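Local coordinates for protein LysR family transcriptional regulator (Vibrio vulnificus, PDB 5B7H) that probably binds DNA and regulates transcription as the OxyR-type LysR-family regulator OxyR2, this chain being its regulatory domain, at residues P89-I94 with V182-G187; E114-L119 with T162-Q167. The protein carries 1 engineered substitution. One frame throughout, in Å; residues are numbered along the deposited sequence.

Contact 1 of 2, residues P89-I94 with V182-G187; sequences PFKMVI and VIEPPG
Phe90, Lys91 and Glu184 share one water molecule across the contact. The water donates to Phe90 O and to Glu184 OE2 and accepts from Lys91 NZ, its oxygen lying 2.8 Å from each of the three. Segment 89-94 lies in strand 81-95 and pairs antiparallel with residues 182-183 of strand 180-198, in the mixed sheet of this LysR regulatory domain, which has the periplasmic-binding-protein type of fold. Met92 and Ile183 form a hydrogen-bonded pair. Met92 N reaches Ile183 O at 2.9 Å, and Ile183 N returns a bond to Met92 O. The CA-H of Val182 also points at Met92 O, giving that oxygen two approaches from one strand.

Past Ile183 the second segment turns into a loop, and Pro185 and Pro186 follow. Met92 packs against both prolines. Its chain slides past Pro185 in the opposite direction, with Met92 CG 4.0 Å from Pro185 CG. It crosses Pro186 at about a right angle, and there Met92 SD meets Pro186 CD. Phe90 turns the other way at its end, and its ring packs on helix 124-132.

The Lys91 chain runs obliquely across Val182 and Glu184. Lys91 CB and Lys91 CG both lie 3.8 Å from Val182 CG1. The bend at chi2 (-70°) brings Lys91 CD to 3.5 Å from Ile183 O. The ammonium group also bonds Gln167 OE1, outside the two segments. Lys91 and Glu184 have opposite charges but form no salt bridge; the water mediates between them. The acid's other oxygen, Glu184 OE1, stays 4.1 Å from Lys91 NZ and comes closer to Lys91 CE, at 3.8 Å.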
ATOM      1  N   PRO A  89      -3.614   1.097  18.717  1.00 11.10           N
ATOM      2  CA  PRO A  89      -3.652  -0.263  19.263  1.00  9.26           C
ATOM      3  C   PRO A  89      -3.327  -1.328  18.228  1.00 12.33           C
ATOM      4  O   PRO A  89      -3.569  -1.146  17.035  1.00 12.09           O
ATOM      5  CB  PRO A  89      -5.104  -0.419  19.733  1.00 15.49           C
ATOM      6  CG  PRO A  89      -5.551   0.951  19.964  1.00 14.69           C
ATOM      7  CD  PRO A  89      -4.875   1.812  18.912  1.00 11.22           C
ATOM      8  N   PHE A  90      -2.848  -2.484  18.713  1.00 12.15           N
ATOM      9  CA  PHE A  90      -2.650  -3.664  17.878  1.00 12.38           C
ATOM     10  C   PHE A  90      -3.795  -4.641  18.101  1.00 11.54           C
ATOM     11  O   PHE A  90      -4.305  -4.792  19.230  1.00 14.15           O
ATOM     12  CB  PHE A  90      -1.354  -4.383  18.253  1.00 13.09           C
ATOM     13  CG  PHE A  90      -0.112  -3.696  17.761  1.00 14.05           C
ATOM     14  CD1 PHE A  90       0.846  -3.263  18.623  1.00 10.96           C
ATOM     15  CD2 PHE A  90       0.082  -3.492  16.409  1.00 15.76           C
ATOM     16  CE1 PHE A  90       2.004  -2.619  18.153  1.00 12.15           C
ATOM     17  CE2 PHE A  90       1.245  -2.849  15.955  1.00 19.88           C
ATOM     18  CZ  PHE A  90       2.198  -2.430  16.838  1.00 17.65           C
ATOM     19  N   LYS A  91      -4.187  -5.310  17.033  1.00 10.50           N
ATOM     20  CA  LYS A  91      -5.077  -6.456  17.139  1.00 12.47           C
ATOM     21  C   LYS A  91      -4.424  -7.620  16.418  1.00 12.67           C
ATOM     22  O   LYS A  91      -3.436  -7.467  15.703  1.00 14.57           O
ATOM     23  CB  LYS A  91      -6.401  -6.157  16.445  1.00 12.63           C
ATOM     24  CG  LYS A  91      -7.197  -5.010  17.102  1.00 13.05           C
ATOM     25  CD  LYS A  91      -7.708  -5.463  18.439  1.00 15.16           C
ATOM     26  CE  LYS A  91      -8.881  -4.584  18.853  1.00 30.22           C
ATOM     27  NZ  LYS A  91      -8.377  -3.277  19.218  1.00 26.53           N
ATOM     28  N   MET A  92      -4.946  -8.810  16.645  1.00 12.39           N
ATOM     29  CA  MET A  92      -4.591  -9.941  15.797  1.00 12.69           C
ATOM     30  C   MET A  92      -5.754 -10.244  14.864  1.00 11.15           C
ATOM     31  O   MET A  92      -6.912  -9.907  15.130  1.00 12.37           O
ATOM     32  CB  MET A  92      -4.230 -11.165  16.658  1.00 13.68           C
ATOM     33  CG  MET A  92      -3.054 -10.867  17.579  1.00 15.74           C
ATOM     34  SD  MET A  92      -2.413 -12.327  18.416  1.00 17.83           S
ATOM     35  CE  MET A  92      -1.706 -13.177  16.984  1.00 19.99           C
ATOM     36  N   VAL A  93      -5.458 -10.903  13.754  0.86 10.42           N
ATOM     37  CA  VAL A  93      -6.508 -11.277  12.821  0.86 11.78           C
ATOM     38  C   VAL A  93      -6.305 -12.731  12.421  0.86 11.42           C
ATOM     39  O   VAL A  93      -5.178 -13.221  12.329  0.86 10.83           O
ATOM     40  CB  VAL A  93      -6.570 -10.399  11.535  0.86 11.86           C
ATOM     41  CG1 VAL A  93      -7.120  -9.025  11.792  0.86 14.28           C
ATOM     42  CG2 VAL A  93      -5.171 -10.319  10.875  0.86 10.68           C
ATOM     43  N   ILE A  94      -7.406 -13.421  12.182  0.86 11.41           N
ATOM     44  CA  ILE A  94      -7.407 -14.773  11.627  0.86 11.80           C
ATOM     45  C   ILE A  94      -8.564 -14.875  10.639  0.86 12.57           C
ATOM     46  O   ILE A  94      -9.523 -14.103  10.673  0.86 12.44           O
ATOM     47  CB  ILE A  94      -7.570 -15.866  12.709  0.86 14.28           C
ATOM     48  CG1 ILE A  94      -8.941 -15.763  13.394  0.86 13.77           C
ATOM     49  CG2 ILE A  94      -6.465 -15.757  13.716  0.86 17.00           C
ATOM     50  CD1 ILE A  94      -9.164 -16.830  14.519  0.86 18.10           C
ATOM     51  N   VAL A 182     -11.301 -10.275  14.047  1.00 13.71           N
ATOM     52  CA  VAL A 182     -10.389  -9.441  14.821  1.00 13.36           C
ATOM     53  C   VAL A 182     -10.407  -9.914  16.269  1.00 14.58           C
ATOM     54  O   VAL A 182     -11.477 -10.027  16.886  1.00 17.17           O
ATOM     55  CB  VAL A 182     -10.811  -7.967  14.722  1.00 12.32           C
ATOM     56  CG1 VAL A 182      -9.932  -7.105  15.604  1.00 15.35           C
ATOM     57  CG2 VAL A 182     -10.707  -7.530  13.268  1.00 13.40           C
ATOM     58  N   ILE A 183      -9.212 -10.148  16.809  0.51 14.52           N
ATOM     59  CA  ILE A 183      -8.991 -10.690  18.140  0.51 15.23           C
ATOM     60  C   ILE A 183      -8.055  -9.752  18.899  0.51 12.54           C
ATOM     61  O   ILE A 183      -7.299  -8.980  18.309  0.51 14.94           O
ATOM     62  CB  ILE A 183      -8.392 -12.121  18.054  0.51 19.73           C
ATOM     63  CG1 ILE A 183      -9.263 -13.009  17.159  0.51 23.48           C
ATOM     64  CG2 ILE A 183      -8.301 -12.757  19.417  0.51 18.74           C
ATOM     65  CD1 ILE A 183     -10.673 -13.154  17.688  0.51 31.38           C
ATOM     66  N   GLU A 184      -8.117  -9.831  20.266  1.00 15.87           N
ATOM     67  CA  GLU A 184      -7.139  -9.096  21.051  1.00 15.25           C
ATOM     68  C   GLU A 184      -5.866  -9.921  21.191  1.00 14.95           C
ATOM     69  O   GLU A 184      -5.934 -11.139  21.353  1.00 20.32           O
ATOM     70  CB  GLU A 184      -7.691  -8.877  22.472  1.00 18.39           C
ATOM     71  CG  GLU A 184      -8.807  -7.887  22.498  1.00 21.90           C
ATOM     72  CD  GLU A 184      -8.354  -6.416  22.426  1.00 38.15           C
ATOM     73  OE1 GLU A 184      -9.251  -5.543  22.478  1.00 50.95           O
ATOM     74  OE2 GLU A 184      -7.128  -6.111  22.352  1.00 34.33           O
ATOM     75  N   PRO A 185      -4.691  -9.271  21.124  1.00 14.98           N
ATOM     76  CA  PRO A 185      -3.441  -9.990  21.396  1.00 15.02           C
ATOM     77  C   PRO A 185      -3.343 -10.335  22.865  1.00 23.58           C
ATOM     78  O   PRO A 185      -3.930  -9.648  23.725  1.00 29.63           O
ATOM     79  CB  PRO A 185      -2.357  -8.959  21.027  1.00 17.51           C
ATOM     80  CG  PRO A 185      -3.070  -7.884  20.237  1.00 29.49           C
ATOM     81  CD  PRO A 185      -4.465  -7.863  20.783  1.00 17.13           C
ATOM     82  N   PRO A 186      -2.575 -11.373  23.213  1.00 27.51           N
ATOM     83  CA  PRO A 186      -2.537 -11.862  24.597  1.00 37.77           C
ATOM     84  C   PRO A 186      -1.995 -10.793  25.521  1.00 40.97           C
ATOM     85  O   PRO A 186      -1.231  -9.916  25.113  1.00 39.45           O
ATOM     86  CB  PRO A 186      -1.553 -13.035  24.533  1.00 40.23           C
ATOM     87  CG  PRO A 186      -1.484 -13.426  23.114  1.00 28.89           C
ATOM     88  CD  PRO A 186      -1.740 -12.184  22.316  1.00 28.61           C
ATOM     89  N   GLY A 187      -2.399 -10.891  26.787  1.00 54.02           N
ATOM     90  CA  GLY A 187      -1.853 -10.023  27.805  1.00 60.25           C
ATOM     91  C   GLY A 187      -2.455  -8.630  27.762  1.00 63.95           C
ATOM     92  O   GLY A 187      -3.612  -8.426  27.388  1.00 64.21           O
TER
HETATM   93  O   HOH W   1      -6.288  -3.811  21.004  1.00 38.35           O

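Contact 2 of 2, residues E114-L119 with T162-Q167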
ATOM      1  N   GLU A 114       5.271 -21.818  13.418  1.00 16.65           N
ATOM      2  CA  GLU A 114       5.292 -21.143  12.110  1.00 15.73           C
ATOM      3  C   GLU A 114       3.915 -20.644  11.690  1.00 19.61           C
ATOM      4  O   GLU A 114       3.644 -20.495  10.494  1.00 20.17           O
ATOM      5  CB  GLU A 114       5.850 -22.023  10.978  1.00 18.96           C
ATOM      6  CG  GLU A 114       7.142 -22.719  11.307  1.00 25.93           C
ATOM      7  CD  GLU A 114       7.871 -23.291  10.087  1.00 31.83           C
ATOM      8  OE1 GLU A 114       9.082 -23.567  10.215  1.00 34.26           O
ATOM      9  OE2 GLU A 114       7.261 -23.447   9.008  1.00 31.90           O
ATOM     10  N   SER A 115       3.030 -20.339  12.628  1.00 15.30           N
ATOM     11  CA  SER A 115       1.709 -19.829  12.244  1.00 14.33           C
ATOM     12  C   SER A 115       1.594 -18.317  12.259  1.00 12.95           C
ATOM     13  O   SER A 115       0.575 -17.790  11.802  1.00 14.09           O
ATOM     14  CB  SER A 115       0.617 -20.431  13.133  1.00 19.49           C
ATOM     15  OG  SER A 115       0.844 -20.075  14.510  1.00 20.63           O
ATOM     16  N   VAL A 116       2.580 -17.608  12.791  1.00 13.15           N
ATOM     17  CA  VAL A 116       2.524 -16.149  12.889  1.00 12.49           C
ATOM     18  C   VAL A 116       3.336 -15.567  11.746  1.00 11.26           C
ATOM     19  O   VAL A 116       4.553 -15.776  11.685  1.00 12.13           O
ATOM     20  CB  VAL A 116       3.071 -15.671  14.240  1.00 11.77           C
ATOM     21  CG1 VAL A 116       3.065 -14.134  14.266  1.00 13.33           C
ATOM     22  CG2 VAL A 116       2.245 -16.248  15.325  1.00 12.40           C
ATOM     23  N   PHE A 117       2.691 -14.834  10.844  1.00 10.90           N
ATOM     24  CA  PHE A 117       3.384 -14.215   9.717  1.00 10.19           C
ATOM     25  C   PHE A 117       3.699 -12.763  10.079  1.00 12.27           C
ATOM     26  O   PHE A 117       2.898 -12.089  10.746  1.00 14.51           O
ATOM     27  CB  PHE A 117       2.503 -14.257   8.446  1.00 12.58           C
ATOM     28  CG  PHE A 117       2.437 -15.615   7.805  1.00 14.34           C
ATOM     29  CD1 PHE A 117       3.239 -15.885   6.678  1.00 13.21           C
ATOM     30  CD2 PHE A 117       1.669 -16.659   8.370  1.00 15.11           C
ATOM     31  CE1 PHE A 117       3.186 -17.154   6.045  1.00 14.00           C
ATOM     32  CE2 PHE A 117       1.612 -17.931   7.765  1.00 16.72           C
ATOM     33  CZ  PHE A 117       2.386 -18.177   6.608  1.00 18.58           C
ATOM     34  N   LEU A 118       4.896 -12.313   9.708  1.00 11.52           N
ATOM     35  CA  LEU A 118       5.345 -10.956  10.032  1.00 14.06           C
ATOM     36  C   LEU A 118       5.999 -10.328   8.815  1.00 14.23           C
ATOM     37  O   LEU A 118       6.554 -11.032   7.967  1.00 13.85           O
ATOM     38  CB  LEU A 118       6.431 -10.950  11.118  1.00 12.82           C
ATOM     39  CG  LEU A 118       5.913 -11.537  12.442  1.00 12.96           C
ATOM     40  CD1 LEU A 118       7.081 -11.779  13.398  1.00 12.58           C
ATOM     41  CD2 LEU A 118       4.855 -10.635  13.102  1.00 11.70           C
ATOM     42  N   LEU A 119       5.922  -8.992   8.738  1.00 10.00           N
ATOM     43  CA  LEU A 119       6.723  -8.279   7.754  1.00  9.29           C
ATOM     44  C   LEU A 119       8.219  -8.455   8.027  1.00 13.20           C
ATOM     45  O   LEU A 119       8.666  -8.651   9.175  1.00 14.50           O
ATOM     46  CB  LEU A 119       6.427  -6.775   7.796  1.00  8.81           C
ATOM     47  CG  LEU A 119       4.991  -6.422   7.426  1.00  8.57           C
ATOM     48  CD1 LEU A 119       4.692  -4.965   7.814  1.00 10.98           C
ATOM     49  CD2 LEU A 119       4.715  -6.612   5.884  1.00 11.86           C
ATOM     50  N   THR A 162      -1.837 -16.304  11.369  1.00 12.37           N
ATOM     51  CA  THR A 162      -2.342 -15.099  12.030  1.00 10.39           C
ATOM     52  C   THR A 162      -1.275 -14.016  11.949  1.00 12.20           C
ATOM     53  O   THR A 162      -0.121 -14.281  11.596  1.00 11.95           O
ATOM     54  CB  THR A 162      -2.708 -15.413  13.493  1.00 12.08           C
ATOM     55  OG1 THR A 162      -3.320 -14.265  14.094  1.00 13.14           O
ATOM     56  CG2 THR A 162      -1.471 -15.816  14.360  1.00 11.82           C
ATOM     57  N   THR A 163      -1.653 -12.784  12.266  1.00 10.56           N
ATOM     58  CA  THR A 163      -0.653 -11.729  12.352  1.00 10.17           C
ATOM     59  C   THR A 163      -1.228 -10.593  13.186  1.00 10.73           C
ATOM     60  O   THR A 163      -2.385 -10.637  13.606  1.00 11.80           O
ATOM     61  CB  THR A 163      -0.280 -11.220  10.944  1.00 11.08           C
ATOM     62  OG1 THR A 163       0.961 -10.470  11.046  1.00 13.10           O
ATOM     63  CG2 THR A 163      -1.407 -10.333  10.334  1.00 11.79           C
ATOM     64  N   PHE A 164      -0.390  -9.591  13.429  1.00 10.94           N
ATOM     65  CA  PHE A 164      -0.728  -8.359  14.147  1.00  8.87           C
ATOM     66  C   PHE A 164      -1.004  -7.253  13.151  1.00 10.20           C
ATOM     67  O   PHE A 164      -0.235  -7.055  12.207  1.00 12.30           O
ATOM     68  CB  PHE A 164       0.423  -7.914  15.057  1.00 10.26           C
ATOM     69  CG  PHE A 164       0.944  -9.009  15.977  1.00 11.84           C
ATOM     70  CD1 PHE A 164       2.088  -9.726  15.660  1.00 12.41           C
ATOM     71  CD2 PHE A 164       0.303  -9.301  17.172  1.00 13.76           C
ATOM     72  CE1 PHE A 164       2.575 -10.684  16.523  1.00 13.43           C
ATOM     73  CE2 PHE A 164       0.773 -10.289  18.037  1.00 13.36           C
ATOM     74  CZ  PHE A 164       1.906 -10.991  17.696  1.00 15.76           C
ATOM     75  N   ILE A 165      -2.079  -6.496  13.403  0.56 11.04           N
ATOM     76  CA  ILE A 165      -2.549  -5.408  12.533  0.56 12.33           C
ATOM     77  C   ILE A 165      -2.804  -4.151  13.361  0.56 10.61           C
ATOM     78  O   ILE A 165      -3.436  -4.240  14.421  0.56 11.28           O
ATOM     79  CB  ILE A 165      -3.869  -5.791  11.821  0.56 10.45           C
ATOM     80  CG1 ILE A 165      -3.645  -7.027  10.943  0.56 14.70           C
ATOM     81  CG2 ILE A 165      -4.327  -4.663  10.906  0.56 11.58           C
ATOM     82  CD1 ILE A 165      -2.513  -6.805   9.927  0.56 14.77           C
ATOM     83  N   PRO A 166      -2.401  -2.972  12.905  1.00  8.92           N
ATOM     84  CA  PRO A 166      -2.733  -1.757  13.650  1.00 11.26           C
ATOM     85  C   PRO A 166      -4.192  -1.360  13.457  1.00  9.71           C
ATOM     86  O   PRO A 166      -4.795  -1.541  12.387  1.00 10.25           O
ATOM     87  CB  PRO A 166      -1.790  -0.710  13.024  1.00 12.29           C
ATOM     88  CG  PRO A 166      -1.565  -1.173  11.624  1.00 12.96           C
ATOM     89  CD  PRO A 166      -1.637  -2.711  11.669  1.00  8.64           C
ATOM     90  N   GLN A 167      -4.733  -0.792  14.531  1.00 10.52           N
ATOM     91  CA  GLN A 167      -6.118  -0.370  14.560  1.00 10.56           C
ATOM     92  C   GLN A 167      -6.437   0.587  13.440  1.00  9.70           C
ATOM     93  O   GLN A 167      -7.516   0.490  12.838  1.00  9.95           O
ATOM     94  CB  GLN A 167      -6.478   0.248  15.906  1.00 10.57           C
ATOM     95  CG  GLN A 167      -8.004   0.462  16.036  1.00 11.84           C
ATOM     96  CD  GLN A 167      -8.778  -0.847  16.030  1.00 17.42           C
ATOM     97  OE1 GLN A 167      -8.390  -1.800  16.713  1.00 22.02           O
ATOM     98  NE2 GLN A 167      -9.879  -0.890  15.290  1.00 20.86           N
TER
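Thr162 and Val116 meet in a single beta bridge, and Thr162 gives up the larger area of the two. The bridge joins the loop between strand 81-95 and helix 124-132 to Thr162, next to strand 163-166. That strand is the outermost on its side of the domain's mixed sheet within the chain. The touching parts run in roughly the same sense, 31° apart. Thr162 holds the residues flanking Val116. Thr162 N donates to Ser115 O at 2.9 Å, and Thr162 O accepts from Phe117 N at 3.0 Å. The CA-H of Val116 also approaches Thr162 O.

The side chains of Val116 and Thr162 lie side by side and point the same way, with the two CG2 methyls 3.9 Å apart. Thr162 has OG1 anti to its backbone N (chi1 -174°), which leaves CG2 between the N and the carbonyl carbon. This methyl also sits near Ser115 O. The hydroxyl is hydrogen-bonded to Val93 O of strand 81-95, so Thr162 ties the loop to that strand as well.

Phe164 is the third main contributor. Leu118 CD2 comes to the edge of its ring, in the ring plane, 3.9 Å from Phe164 CD1. Val116 CG1 approaches Phe164 CE1 obliquely at 4.2 Å. Helix 124-132 packs on the same aromatic side chain through Ala129. Every touching residue is buried, and Phe117 also packs on Leu48 of the second subunit.

Thr163 adds a side-chain bond to the backbone pairing. Thr163 OG1 stands anti to its own N and donates to Phe117 O, at a distance of 2.5 Å so short that the exact value is doubtful.

In the fold
Both contacts involve the same sheet, where strands 81-95 and 163-166 are neighbours, and their centres lie 9 Å apart. Contact 1 joins a strand to a short run of its neighbour and the loop that follows, and is only partly buried. Lys91, Glu184 and a water make its polar side, and Met92 packs against Pro185 and Pro186. Contact 2 is wholly buried. It fixes a loop to a strand outermost within this chain, with backbone and threonine hydrogen bonds and aliphatic-aromatic packing, and it involves no charged group. Further links tie the two contacts: Pro89 O probably accepts from Gln167 N, and Met92 CE packs against Thr162 OG1.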